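Local coordinates for protein SSD1 (Saccharomyces cerevisiae S288C, PDB 7AM1) that binds untranslated regions of mRNAs and represses translation, as a non-enzymatic member of the RNase II family, at residues S286-P291 with F298-S303; S317-N322 with V420-K425; V467-I472 with V679-P684; E501-F506 with A516-T521; I750-I755 with N849-S854. All coordinates share one frame; numbering follows the deposited sequence.

The five contacts follow the domains of the chain. Contact 1 is a hairpin in the second cold-shock domain. Contact 2 then joins the helix after that hairpin to the RNB domain; Ser303 and Arg320 touch where the two contacts meet. Contacts 3 and 4 lie within the RNB domain, their centres about 30 Å apart. Contact 4 falls in the chain between the two segments of contact 3. Contact 5 comes last and joins a turn of the C-terminal OB domain to loop 849-854, its centre about 27 Å from those of contacts 2 and 4. Helix 689-725 passes both contacts 2 and 5. Contact 2 thus ties two domains; contacts 1, 3 and 4 each pack within one.

Contact 1 (S286-P291 with F298-S303); sequences SIKRWP and FGILVS
Arg289 carries CG between its backbone N and carbonyl carbon (chi1 64°), and Phe298 holds CG anti to its carbonyl carbon (chi1 -62°). Paired across the strands, both put their side chains on the same face; the torsions set where each CG lies. Beyond CG the arginine runs extended to NE. Its guanidinium then lies flat over one face of the Phe298 ring, the two planes 10° apart. NH2 sits over the ring centre, while CZ comes down nearer the CD2 side, 3.5 Å from Phe298 CD2. This is a cation-pi stack, somewhat off-centre. Pro291 CD meets the edge of the same ring, 4.1 Å from Phe298 CD2. His296 adds an edge-to-face ring contact. Further along this face, Lys288 CD packs on Ile300 CG2 at 3.7 Å.

The backbone below is irregular. Phe298 O accepts two N-H groups, from Lys288 N at 2.7 Å and from Arg289 N at 3.2 Å. The first lies on a lone pair in the carbonyl plane; the second comes from above that plane. Phe298 N returns a bond of 2.7 Å to Arg289 O. After the shift, regular pairing resumes, with Ser286 N bonded to Ile300 O at 3.0 Å. Two residues opposite one make a classic beta bulge. It lies in an antiparallel hairpin, strands 281-289 and 298-307, of the cold-shock domain, a member of the OB-fold class.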
# COMPACT_ATOMS: atom_id res chain seq x y z
N SER A 286 15.42 -5.25 17.73
CA SER A 286 14.18 -4.98 18.44
C SER A 286 14.44 -3.93 19.51
O SER A 286 15.56 -3.79 20.01
CB SER A 286 13.60 -6.24 19.09
OG SER A 286 13.15 -7.16 18.11
N ILE A 287 13.40 -3.17 19.85
CA ILE A 287 13.49 -2.16 20.89
C ILE A 287 13.07 -2.78 22.21
O ILE A 287 11.97 -3.33 22.34
CB ILE A 287 12.62 -0.94 20.54
CG1 ILE A 287 13.22 -0.18 19.35
CG2 ILE A 287 12.47 -0.02 21.75
CD1 ILE A 287 12.36 0.94 18.83
N LYS A 288 13.94 -2.67 23.22
CA LYS A 288 13.74 -3.30 24.52
C LYS A 288 13.26 -2.32 25.58
O LYS A 288 12.43 -2.68 26.41
CB LYS A 288 15.03 -3.98 24.98
CG LYS A 288 14.81 -5.39 25.49
CD LYS A 288 16.02 -5.93 26.24
CE LYS A 288 15.73 -7.32 26.80
NZ LYS A 288 16.89 -7.88 27.53
N ARG A 289 13.80 -1.11 25.62
CA ARG A 289 13.42 -0.17 26.67
C ARG A 289 13.72 1.24 26.20
O ARG A 289 14.59 1.46 25.34
CB ARG A 289 14.16 -0.44 27.99
CG ARG A 289 15.67 -0.26 27.89
CD ARG A 289 16.41 -0.78 29.12
NE ARG A 289 17.81 -0.38 29.08
CZ ARG A 289 18.27 0.79 29.52
NH1 ARG A 289 17.45 1.68 30.06
NH2 ARG A 289 19.56 1.06 29.42
N TRP A 290 13.01 2.20 26.78
CA TRP A 290 13.26 3.62 26.51
C TRP A 290 12.81 4.40 27.73
O TRP A 290 11.66 4.84 27.83
CB TRP A 290 12.53 4.10 25.26
CG TRP A 290 13.02 5.42 24.76
CD1 TRP A 290 13.89 6.26 25.38
CD2 TRP A 290 12.65 6.05 23.53
NE1 TRP A 290 14.10 7.38 24.61
CE2 TRP A 290 13.34 7.28 23.47
CE3 TRP A 290 11.81 5.70 22.47
CZ2 TRP A 290 13.22 8.15 22.40
CZ3 TRP A 290 11.68 6.57 21.41
CH2 TRP A 290 12.38 7.79 21.38
N PRO A 291 13.70 4.59 28.70
CA PRO A 291 13.34 5.34 29.91
C PRO A 291 13.44 6.85 29.66
O PRO A 291 14.02 7.31 28.68
CB PRO A 291 14.38 4.88 30.93
CG PRO A 291 15.60 4.57 30.09
CD PRO A 291 15.09 4.09 28.75
N PHE A 298 16.71 1.85 23.65
CA PHE A 298 17.68 0.77 23.67
C PHE A 298 17.05 -0.48 23.08
O PHE A 298 15.83 -0.70 23.19
CB PHE A 298 18.18 0.51 25.09
CG PHE A 298 18.90 1.68 25.70
CD1 PHE A 298 20.26 1.87 25.49
CD2 PHE A 298 18.22 2.59 26.50
CE1 PHE A 298 20.92 2.95 26.06
CE2 PHE A 298 18.88 3.66 27.06
CZ PHE A 298 20.23 3.84 26.84
N GLY A 299 17.88 -1.32 22.47
CA GLY A 299 17.37 -2.50 21.79
C GLY A 299 18.36 -3.65 21.79
O GLY A 299 19.41 -3.57 22.42
N ILE A 300 18.01 -4.73 21.10
CA ILE A 300 18.87 -5.91 21.00
C ILE A 300 19.00 -6.28 19.53
O ILE A 300 18.15 -5.94 18.70
CB ILE A 300 18.30 -7.10 21.80
CG1 ILE A 300 16.93 -7.50 21.24
CG2 ILE A 300 18.16 -6.73 23.27
CD1 ILE A 300 16.29 -8.71 21.92
N LEU A 301 20.06 -7.01 19.21
CA LEU A 301 20.22 -7.58 17.88
C LEU A 301 19.53 -8.94 17.84
O LEU A 301 19.76 -9.78 18.72
CB LEU A 301 21.69 -7.74 17.50
CG LEU A 301 22.47 -6.46 17.21
CD1 LEU A 301 23.88 -6.80 16.77
CD2 LEU A 301 21.76 -5.65 16.14
N VAL A 302 18.70 -9.14 16.83
CA VAL A 302 18.00 -10.40 16.65
C VAL A 302 18.69 -11.29 15.62
O VAL A 302 18.83 -12.49 15.85
CB VAL A 302 16.53 -10.12 16.24
CG1 VAL A 302 15.84 -11.41 15.83
CG2 VAL A 302 15.79 -9.43 17.37
N SER A 303 19.14 -10.71 14.51
CA SER A 303 19.72 -11.52 13.45
C SER A 303 20.69 -10.68 12.62
O SER A 303 20.62 -9.45 12.60
CB SER A 303 18.63 -12.10 12.54
OG SER A 303 17.65 -12.80 13.29

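Contact 2 (S317-N322 with V420-K425); sequences SILRDN and VFMPQK. With 1PE (pentaethylene glycol), chain E.
Leu319 and Met422 form the closest pair, with Leu319 CD2 at 3.8 Å from Met422 CE. The methionine chain bends at its last torsion (chi3 -66°), which turns CE onto the branched end of the leucine. The same methyl also touches the valine: Leu319 CD2 lies 4.1 Å from Val420 CG1. Ile318 adds a looser touch, its CG2 4.4 Å from Met422 SD. At the margin the extended Lys425 chain brings NZ to 4.3 Å from Leu319 CD1. That ammonium donates to a pentaethylene glycol molecule, probably from the crystallisation liquor, with Lys425 NZ 3.0 Å from its OH6. No hydrogen bond joins the two protein segments, so their contact is apolar packing.

The next shell sets both backbones. Ile318 O takes bonds from both nitrogens of Asn322, which arrive from opposite faces of the carbonyl plane; Asn322 ND2 is 2.9 Å away. This ties the last turn of the helix. On the other side, Met422 N bonds to Lys425 O at 2.8 Å, and Lys425 N returns a bond to Met422 O, closing the tight turn at Pro423 and Gln424. Val420 also leans on Phe324. Helix 689-725 lies beside both segments: Gln708 and Gln712 bond the Asn322 amide, and Ala713 touches Met422. Helix 311-321 of the cold-shock domain thus packs on the hairpin of strands 420-421 and 426-427 in the RNB domain.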
# COMPACT_ATOMS: atom_id res chain seq x y z
N SER A 317 15.04 -9.30 4.17
CA SER A 317 15.02 -8.10 5.00
C SER A 317 13.66 -7.41 4.95
O SER A 317 13.18 -6.91 5.97
CB SER A 317 16.12 -7.14 4.54
OG SER A 317 15.99 -5.88 5.18
N ILE A 318 13.03 -7.38 3.77
CA ILE A 318 11.69 -6.82 3.66
C ILE A 318 10.72 -7.61 4.53
O ILE A 318 9.88 -7.04 5.23
CB ILE A 318 11.24 -6.79 2.19
CG1 ILE A 318 12.02 -5.71 1.44
CG2 ILE A 318 9.72 -6.56 2.10
CD1 ILE A 318 11.88 -5.78 -0.06
N LEU A 319 10.82 -8.94 4.49
CA LEU A 319 9.91 -9.78 5.28
C LEU A 319 10.12 -9.56 6.77
O LEU A 319 9.15 -9.37 7.52
CB LEU A 319 10.10 -11.25 4.91
CG LEU A 319 9.52 -11.68 3.56
CD1 LEU A 319 10.00 -13.08 3.20
CD2 LEU A 319 8.00 -11.64 3.58
N ARG A 320 11.38 -9.59 7.23
CA ARG A 320 11.66 -9.43 8.65
C ARG A 320 11.27 -8.04 9.14
O ARG A 320 10.75 -7.89 10.25
CB ARG A 320 13.14 -9.65 8.95
CG ARG A 320 13.77 -10.95 8.53
CD ARG A 320 13.35 -12.11 9.39
NE ARG A 320 13.80 -13.37 8.80
CZ ARG A 320 15.02 -13.87 8.98
NH1 ARG A 320 15.90 -13.23 9.75
NH2 ARG A 320 15.37 -15.01 8.41
N ASP A 321 11.58 -7.01 8.35
CA ASP A 321 11.23 -5.65 8.75
C ASP A 321 9.73 -5.51 8.93
O ASP A 321 9.28 -4.68 9.72
CB ASP A 321 11.72 -4.64 7.71
CG ASP A 321 11.64 -3.21 8.21
OD1 ASP A 321 12.08 -2.95 9.36
OD2 ASP A 321 11.17 -2.35 7.45
N ASN A 322 8.96 -6.30 8.20
CA ASN A 322 7.52 -6.34 8.35
C ASN A 322 7.04 -7.52 9.19
O ASN A 322 5.88 -7.93 9.07
CB ASN A 322 6.87 -6.33 6.97
CG ASN A 322 7.05 -4.99 6.28
OD1 ASN A 322 6.41 -4.01 6.64
ND2 ASN A 322 7.94 -4.94 5.30
N VAL A 420 1.75 -13.16 2.36
CA VAL A 420 2.47 -12.05 1.76
C VAL A 420 2.70 -12.37 0.29
O VAL A 420 3.18 -13.46 -0.04
CB VAL A 420 3.81 -11.77 2.47
CG1 VAL A 420 4.46 -10.53 1.88
CG2 VAL A 420 3.60 -11.63 3.97
N PHE A 421 2.35 -11.43 -0.58
CA PHE A 421 2.52 -11.60 -2.02
C PHE A 421 3.47 -10.52 -2.54
O PHE A 421 3.17 -9.32 -2.45
CB PHE A 421 1.17 -11.55 -2.73
CG PHE A 421 0.21 -12.59 -2.24
CD1 PHE A 421 0.20 -13.86 -2.79
CD2 PHE A 421 -0.65 -12.31 -1.20
CE1 PHE A 421 -0.68 -14.81 -2.34
CE2 PHE A 421 -1.54 -13.27 -0.74
CZ PHE A 421 -1.54 -14.52 -1.30
N MET A 422 4.61 -10.95 -3.05
CA MET A 422 5.60 -10.10 -3.67
C MET A 422 5.88 -10.60 -5.08
O MET A 422 5.70 -11.78 -5.36
CB MET A 422 6.90 -10.09 -2.85
CG MET A 422 6.71 -9.55 -1.45
SD MET A 422 8.08 -9.89 -0.34
CE MET A 422 7.99 -11.67 -0.20
N PRO A 423 6.31 -9.72 -5.99
CA PRO A 423 6.63 -10.21 -7.34
C PRO A 423 7.65 -11.33 -7.32
O PRO A 423 7.56 -12.28 -8.11
CB PRO A 423 7.16 -8.96 -8.05
CG PRO A 423 6.61 -7.80 -7.27
CD PRO A 423 6.53 -8.27 -5.85
N GLN A 424 8.62 -11.25 -6.40
CA GLN A 424 9.72 -12.20 -6.33
C GLN A 424 9.38 -13.47 -5.58
O GLN A 424 10.02 -14.50 -5.81
CB GLN A 424 10.93 -11.56 -5.63
CG GLN A 424 11.43 -10.27 -6.22
CD GLN A 424 10.68 -9.08 -5.69
OE1 GLN A 424 9.53 -9.19 -5.27
NE2 GLN A 424 11.33 -7.92 -5.69
N LYS A 425 8.40 -13.42 -4.67
CA LYS A 425 8.18 -14.52 -3.75
C LYS A 425 6.81 -14.38 -3.13
O LYS A 425 6.24 -13.28 -3.09
CB LYS A 425 9.25 -14.50 -2.65
CG LYS A 425 9.62 -15.84 -2.04
CD LYS A 425 10.13 -15.65 -0.61
CE LYS A 425 10.61 -16.96 -0.01
NZ LYS A 425 11.27 -16.77 1.31
C15 1PE E . 14.46 -14.92 0.47
OH6 1PE E . 13.75 -15.98 -0.11
C16 1PE E . 13.61 -15.52 -2.46
C26 1PE E . 14.23 -16.38 -1.36
OH7 1PE E . 13.02 -16.35 -3.42

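Contact 3 (V467-I472 with V679-P684); sequences VGESTI and VIHDTP
A Schellman motif at Asp682, which has positive phi, closes a helix of the RNB domain where Ile680 and His681 meet Gly468 and Glu469 of a sheet strand. Ile680 CD1 rests on the bare glycine backbone, 3.6 Å from Gly468 CA. The extended second torsion (chi2 167°) takes that methyl out to the strand. It also lies 4.0 Å from Glu469 N.

Glu469 reaches out beside it with an extended chain. His681 NE2 donates to Glu469 OE2 at 2.7 Å, but the bond is bent (121° at the hydrogen) and weak. The carboxylate oxygen stands at the ring edge, and the two planes are 70° apart. Ile680 CG2 covers one face of the imidazole, over its centre. The nearby carboxylate may favour a protonated histidine.

Strand 462-472 pairs with strands 446-456 and 356-358. Val467 continues the packing onto Leu676 of helix 668-681 and onto helix 544-568.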
# COMPACT_ATOMS: atom_id res chain seq x y z
N VAL A 467 -27.38 -18.12 2.50
CA VAL A 467 -26.03 -18.24 3.03
C VAL A 467 -25.97 -19.51 3.88
O VAL A 467 -26.81 -19.70 4.76
CB VAL A 467 -25.64 -17.01 3.88
CG1 VAL A 467 -24.23 -17.17 4.41
CG2 VAL A 467 -25.77 -15.74 3.06
N GLY A 468 -24.99 -20.36 3.61
CA GLY A 468 -24.90 -21.60 4.37
C GLY A 468 -23.70 -22.42 3.97
O GLY A 468 -22.91 -22.04 3.10
N GLU A 469 -23.57 -23.56 4.64
CA GLU A 469 -22.53 -24.53 4.33
C GLU A 469 -22.92 -25.35 3.11
O GLU A 469 -24.10 -25.66 2.90
CB GLU A 469 -22.27 -25.44 5.53
CG GLU A 469 -21.76 -24.68 6.76
CD GLU A 469 -21.68 -25.55 8.00
OE1 GLU A 469 -20.73 -25.37 8.79
OE2 GLU A 469 -22.55 -26.42 8.16
N SER A 470 -21.93 -25.71 2.30
CA SER A 470 -22.19 -26.33 1.01
C SER A 470 -21.05 -27.26 0.64
O SER A 470 -20.05 -27.38 1.35
CB SER A 470 -22.38 -25.27 -0.08
OG SER A 470 -21.23 -24.43 -0.16
N THR A 471 -21.23 -27.92 -0.50
CA THR A 471 -20.22 -28.78 -1.10
C THR A 471 -20.29 -28.56 -2.60
O THR A 471 -21.39 -28.55 -3.18
CB THR A 471 -20.47 -30.26 -0.77
OG1 THR A 471 -20.44 -30.45 0.65
CG2 THR A 471 -19.42 -31.15 -1.42
N ILE A 472 -19.14 -28.36 -3.24
CA ILE A 472 -19.07 -28.11 -4.67
C ILE A 472 -18.12 -29.12 -5.29
O ILE A 472 -17.29 -29.73 -4.63
CB ILE A 472 -18.62 -26.67 -5.01
CG1 ILE A 472 -17.16 -26.42 -4.60
CG2 ILE A 472 -19.55 -25.65 -4.35
CD1 ILE A 472 -16.59 -25.10 -5.09
N VAL A 679 -23.77 -18.53 13.48
CA VAL A 679 -25.05 -17.96 13.05
C VAL A 679 -25.84 -18.98 12.26
O VAL A 679 -27.04 -19.18 12.47
CB VAL A 679 -24.81 -16.67 12.25
CG1 VAL A 679 -26.08 -16.22 11.55
CG2 VAL A 679 -24.32 -15.57 13.17
N ILE A 680 -25.18 -19.66 11.32
CA ILE A 680 -25.85 -20.66 10.49
C ILE A 680 -26.51 -21.72 11.37
O ILE A 680 -27.71 -21.99 11.26
CB ILE A 680 -24.86 -21.30 9.50
CG1 ILE A 680 -24.54 -20.33 8.37
CG2 ILE A 680 -25.41 -22.63 8.97
CD1 ILE A 680 -23.34 -20.75 7.53
N HIS A 681 -25.72 -22.34 12.25
CA HIS A 681 -26.20 -23.41 13.11
C HIS A 681 -26.85 -22.90 14.38
O HIS A 681 -27.26 -23.72 15.22
CB HIS A 681 -25.04 -24.35 13.46
CG HIS A 681 -24.45 -25.04 12.27
ND1 HIS A 681 -25.19 -25.82 11.41
CD2 HIS A 681 -23.18 -25.08 11.81
CE1 HIS A 681 -24.41 -26.30 10.47
NE2 HIS A 681 -23.18 -25.87 10.68
N ASP A 682 -26.96 -21.59 14.55
CA ASP A 682 -27.62 -21.00 15.72
C ASP A 682 -27.05 -21.58 17.01
O ASP A 682 -27.77 -21.84 17.98
CB ASP A 682 -29.13 -21.20 15.65
CG ASP A 682 -29.89 -20.25 16.54
OD1 ASP A 682 -29.82 -20.41 17.78
OD2 ASP A 682 -30.54 -19.33 16.01
N THR A 683 -25.73 -21.81 17.02
CA THR A 683 -25.04 -22.29 18.21
C THR A 683 -24.52 -21.11 19.02
O THR A 683 -24.27 -20.03 18.47
CB THR A 683 -23.88 -23.20 17.84
OG1 THR A 683 -22.79 -22.40 17.35
CG2 THR A 683 -24.29 -24.18 16.77
N PRO A 684 -24.35 -21.27 20.33
CA PRO A 684 -23.89 -20.15 21.15
C PRO A 684 -22.46 -19.76 20.78
O PRO A 684 -21.58 -20.61 20.69
CB PRO A 684 -23.98 -20.67 22.59
CG PRO A 684 -23.98 -22.15 22.48
CD PRO A 684 -24.51 -22.52 21.12

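Contact 4 (E501-F506 with A516-T521); sequences EIARSF and ATLLPT
Arg504 NH1 is held by two carbonyls of the loop that follows its helix, Ala516 O and Pro514 O. The bond from Arg504 NH1 to Ala516 O is 2.7 Å and fairly straight, 159° at the hydrogen. The oxygen lies in the guanidinium plane. Arg504 CG, anti to its backbone N (chi1 -166°), also passes 3.2 Å from Ala516 O. A bend at chi3 (65°) then sets NE beside the Glu501 carboxylate.

The other edge of the guanidinium meets Glu501, one helical turn earlier. Arg504 NH2 lies 3.0 Å from Glu501 OE1, on its syn lone pair, and NE bonds to both carboxylate oxygens. The salt bridge is side-on and should hold the guanidinium in place for the loop.

Below the polar layer, Leu518 packs on the helix backbone. Its CD2 lies 3.8 Å from Arg504 CA, and its CD1 lies 4.3 Å from Ala503 CB. Val548 of helix 544-568 touches both Leu518 and Ala503. In the loop, Thr517 OG1 donates to Leu519 O at 2.6 Å, just before the cis peptide that leads into Pro520. An intrahelical i to i+3 salt bridge thus orients an arginine tying helix 495-510 of the RNB domain to this loop.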
# COMPACT_ATOMS: atom_id res chain seq x y z
N GLU A 501 -22.05 -8.94 -16.46
CA GLU A 501 -23.17 -8.02 -16.31
C GLU A 501 -23.72 -8.06 -14.89
O GLU A 501 -24.17 -7.03 -14.38
CB GLU A 501 -24.26 -8.34 -17.33
CG GLU A 501 -25.50 -7.47 -17.17
CD GLU A 501 -25.19 -5.98 -17.20
OE1 GLU A 501 -25.92 -5.21 -16.53
OE2 GLU A 501 -24.21 -5.58 -17.86
N ILE A 502 -23.68 -9.22 -14.24
CA ILE A 502 -24.07 -9.29 -12.83
C ILE A 502 -23.10 -8.49 -11.97
O ILE A 502 -23.51 -7.67 -11.14
CB ILE A 502 -24.16 -10.75 -12.37
CG1 ILE A 502 -25.32 -11.46 -13.07
CG2 ILE A 502 -24.33 -10.82 -10.85
CD1 ILE A 502 -25.30 -12.96 -12.89
N ALA A 503 -21.80 -8.69 -12.17
CA ALA A 503 -20.82 -7.90 -11.45
C ALA A 503 -21.04 -6.41 -11.68
O ALA A 503 -20.95 -5.60 -10.75
CB ALA A 503 -19.40 -8.30 -11.86
N ARG A 504 -21.32 -6.03 -12.93
CA ARG A 504 -21.54 -4.62 -13.25
C ARG A 504 -22.75 -4.07 -12.50
O ARG A 504 -22.74 -2.92 -12.04
CB ARG A 504 -21.73 -4.43 -14.76
CG ARG A 504 -21.65 -2.97 -15.22
CD ARG A 504 -22.43 -2.73 -16.52
NE ARG A 504 -23.86 -2.93 -16.31
CZ ARG A 504 -24.68 -2.03 -15.77
NH1 ARG A 504 -24.23 -0.84 -15.39
NH2 ARG A 504 -25.97 -2.32 -15.62
N SER A 505 -23.82 -4.87 -12.38
CA SER A 505 -25.01 -4.41 -11.68
C SER A 505 -24.76 -4.28 -10.18
O SER A 505 -25.29 -3.36 -9.54
CB SER A 505 -26.20 -5.33 -11.95
OG SER A 505 -26.14 -6.50 -11.16
N PHE A 506 -23.99 -5.20 -9.59
CA PHE A 506 -23.56 -5.02 -8.21
C PHE A 506 -22.78 -3.72 -8.05
O PHE A 506 -23.01 -2.93 -7.13
CB PHE A 506 -22.68 -6.18 -7.74
CG PHE A 506 -23.39 -7.49 -7.57
CD1 PHE A 506 -24.77 -7.59 -7.68
CD2 PHE A 506 -22.67 -8.63 -7.26
CE1 PHE A 506 -25.40 -8.80 -7.52
CE2 PHE A 506 -23.29 -9.84 -7.10
CZ PHE A 506 -24.67 -9.93 -7.22
N ALA A 516 -23.05 2.69 -14.71
CA ALA A 516 -21.63 2.51 -14.49
C ALA A 516 -21.10 1.30 -15.25
O ALA A 516 -21.76 0.26 -15.34
CB ALA A 516 -21.34 2.35 -12.99
N THR A 517 -19.90 1.45 -15.80
CA THR A 517 -19.15 0.36 -16.40
C THR A 517 -18.01 -0.02 -15.46
O THR A 517 -17.50 0.82 -14.71
CB THR A 517 -18.60 0.75 -17.77
OG1 THR A 517 -17.73 1.88 -17.64
CG2 THR A 517 -19.73 1.09 -18.72
N LEU A 518 -17.62 -1.30 -15.49
CA LEU A 518 -16.63 -1.79 -14.54
C LEU A 518 -15.28 -1.11 -14.72
O LEU A 518 -14.52 -0.97 -13.75
CB LEU A 518 -16.49 -3.31 -14.65
CG LEU A 518 -17.72 -4.10 -14.18
CD1 LEU A 518 -17.63 -5.55 -14.62
CD2 LEU A 518 -17.85 -4.02 -12.66
N LEU A 519 -14.96 -0.67 -15.93
CA LEU A 519 -13.77 0.15 -16.14
C LEU A 519 -14.20 1.56 -16.57
O LEU A 519 -15.21 1.71 -17.25
CB LEU A 519 -12.84 -0.44 -17.20
CG LEU A 519 -12.26 -1.83 -16.91
CD1 LEU A 519 -11.41 -2.32 -18.07
CD2 LEU A 519 -11.45 -1.81 -15.64
N PRO A 520 -13.45 2.61 -16.19
CA PRO A 520 -12.20 2.56 -15.42
C PRO A 520 -12.42 2.22 -13.94
O PRO A 520 -13.51 2.41 -13.41
CB PRO A 520 -11.65 3.99 -15.57
CG PRO A 520 -12.87 4.83 -15.73
CD PRO A 520 -13.85 3.99 -16.50
N THR A 521 -11.37 1.72 -13.29
CA THR A 521 -11.43 1.28 -11.91
C THR A 521 -10.42 2.06 -11.07
O THR A 521 -9.58 2.80 -11.60
CB THR A 521 -11.17 -0.24 -11.82
OG1 THR A 521 -11.56 -0.73 -10.53
CG2 THR A 521 -9.70 -0.56 -12.09

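Contact 5 (I750-I755 with N849-S854); sequences IPEFGI and NLRLPS
Arg851 meets Glu752 in a salt bridge at a tight hairpin turn of the C-terminal OB domain, between strands 745-750 and 755-760. Two guanidinium nitrogens, NE and NH2, grip the same oxygen side-on. Arg851 NH2 stands 2.8 Å from Glu752 OE2; NE comes even nearer, though its modelled distance is doubtfully short. The oxygen lies at the guanidinium edge, while the carboxylate is turned 78° from the guanidinium plane. Glu752 is bent at chi2 (80°), which sets CD toward the arginine. Asp618 is a second salt-bridge partner of Arg851 NH2.

A water links the backbones, donating to Glu752 O at 2.9 Å and accepting from Asn849 N at 2.9 Å. In the apolar part, Leu850 CD2 packs on the edge of the Phe753 ring, 3.9 Å from Phe753 CZ. That ring also rests on Leu718 and Ile722 of helix 689-725. Asn849 O is buried here with no polar partner in the model; it lies 3.8 Å from Phe753 CE1.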
# COMPACT_ATOMS: atom_id res chain seq x y z
N ILE A 750 3.98 9.25 -13.18
CA ILE A 750 4.26 8.54 -14.43
C ILE A 750 3.35 7.32 -14.41
O ILE A 750 3.71 6.30 -13.80
CB ILE A 750 5.75 8.18 -14.53
CG1 ILE A 750 6.61 9.39 -14.16
CG2 ILE A 750 6.08 7.70 -15.94
CD1 ILE A 750 8.09 9.10 -14.01
N PRO A 751 2.16 7.38 -15.02
CA PRO A 751 1.23 6.25 -14.90
C PRO A 751 1.80 4.95 -15.43
O PRO A 751 1.39 3.87 -14.97
CB PRO A 751 0.01 6.71 -15.72
CG PRO A 751 0.09 8.20 -15.73
CD PRO A 751 1.56 8.52 -15.74
N GLU A 752 2.72 5.01 -16.39
CA GLU A 752 3.29 3.79 -16.95
C GLU A 752 4.14 3.04 -15.95
O GLU A 752 4.35 1.83 -16.11
CB GLU A 752 4.13 4.12 -18.19
CG GLU A 752 3.31 4.61 -19.37
CD GLU A 752 2.91 6.07 -19.26
OE1 GLU A 752 3.41 6.77 -18.35
OE2 GLU A 752 2.09 6.52 -20.09
N PHE A 753 4.64 3.72 -14.92
CA PHE A 753 5.41 3.09 -13.86
C PHE A 753 4.66 3.01 -12.54
O PHE A 753 5.09 2.27 -11.65
CB PHE A 753 6.73 3.85 -13.65
CG PHE A 753 7.71 3.71 -14.79
CD1 PHE A 753 7.48 4.34 -16.00
CD2 PHE A 753 8.84 2.93 -14.65
CE1 PHE A 753 8.38 4.21 -17.05
CE2 PHE A 753 9.74 2.79 -15.70
CZ PHE A 753 9.51 3.43 -16.89
N GLY A 754 3.57 3.75 -12.39
CA GLY A 754 2.87 3.81 -11.12
C GLY A 754 3.69 4.44 -10.02
O GLY A 754 3.69 3.95 -8.88
N ILE A 755 4.39 5.54 -10.32
CA ILE A 755 5.18 6.25 -9.33
C ILE A 755 4.86 7.73 -9.38
O ILE A 755 4.41 8.27 -10.40
CB ILE A 755 6.70 6.02 -9.49
CG1 ILE A 755 7.18 6.51 -10.86
CG2 ILE A 755 7.04 4.55 -9.26
CD1 ILE A 755 8.69 6.39 -11.07
N ASN A 849 6.33 0.59 -19.97
CA ASN A 849 6.39 1.30 -21.24
C ASN A 849 6.74 2.76 -21.01
O ASN A 849 6.24 3.38 -20.07
CB ASN A 849 5.06 1.20 -21.99
CG ASN A 849 4.75 -0.20 -22.43
OD1 ASN A 849 5.64 -0.97 -22.78
ND2 ASN A 849 3.47 -0.56 -22.39
N LEU A 850 7.60 3.30 -21.85
CA LEU A 850 7.89 4.73 -21.79
C LEU A 850 6.78 5.52 -22.47
O LEU A 850 6.11 5.04 -23.38
CB LEU A 850 9.23 5.03 -22.47
CG LEU A 850 10.47 4.39 -21.85
CD1 LEU A 850 11.71 4.77 -22.63
CD2 LEU A 850 10.61 4.82 -20.41
N ARG A 851 6.58 6.75 -21.99
CA ARG A 851 5.69 7.71 -22.65
C ARG A 851 6.58 8.65 -23.46
O ARG A 851 7.30 9.48 -22.89
CB ARG A 851 4.83 8.46 -21.64
CG ARG A 851 3.91 9.52 -22.28
CD ARG A 851 2.61 8.93 -22.78
NE ARG A 851 1.79 8.44 -21.68
CZ ARG A 851 0.81 9.12 -21.09
NH1 ARG A 851 0.49 10.34 -21.50
NH2 ARG A 851 0.15 8.57 -20.08
N LEU A 852 6.54 8.51 -24.77
CA LEU A 852 7.38 9.28 -25.65
C LEU A 852 6.57 10.34 -26.38
O LEU A 852 5.36 10.18 -26.56
CB LEU A 852 8.06 8.36 -26.68
CG LEU A 852 8.86 7.21 -26.04
CD1 LEU A 852 9.45 6.31 -27.09
CD2 LEU A 852 9.96 7.75 -25.13
N PRO A 853 7.19 11.45 -26.81
CA PRO A 853 6.43 12.47 -27.54
C PRO A 853 6.09 11.96 -28.94
O PRO A 853 6.95 11.46 -29.66
CB PRO A 853 7.38 13.67 -27.58
CG PRO A 853 8.73 13.05 -27.56
CD PRO A 853 8.61 11.82 -26.68
N SER A 854 4.81 12.10 -29.31
CA SER A 854 4.33 11.59 -30.60
C SER A 854 4.36 12.71 -31.64
O SER A 854 3.33 13.18 -32.13
CB SER A 854 2.93 11.00 -30.44
O HOH W 1 3.81 0.54 -18.60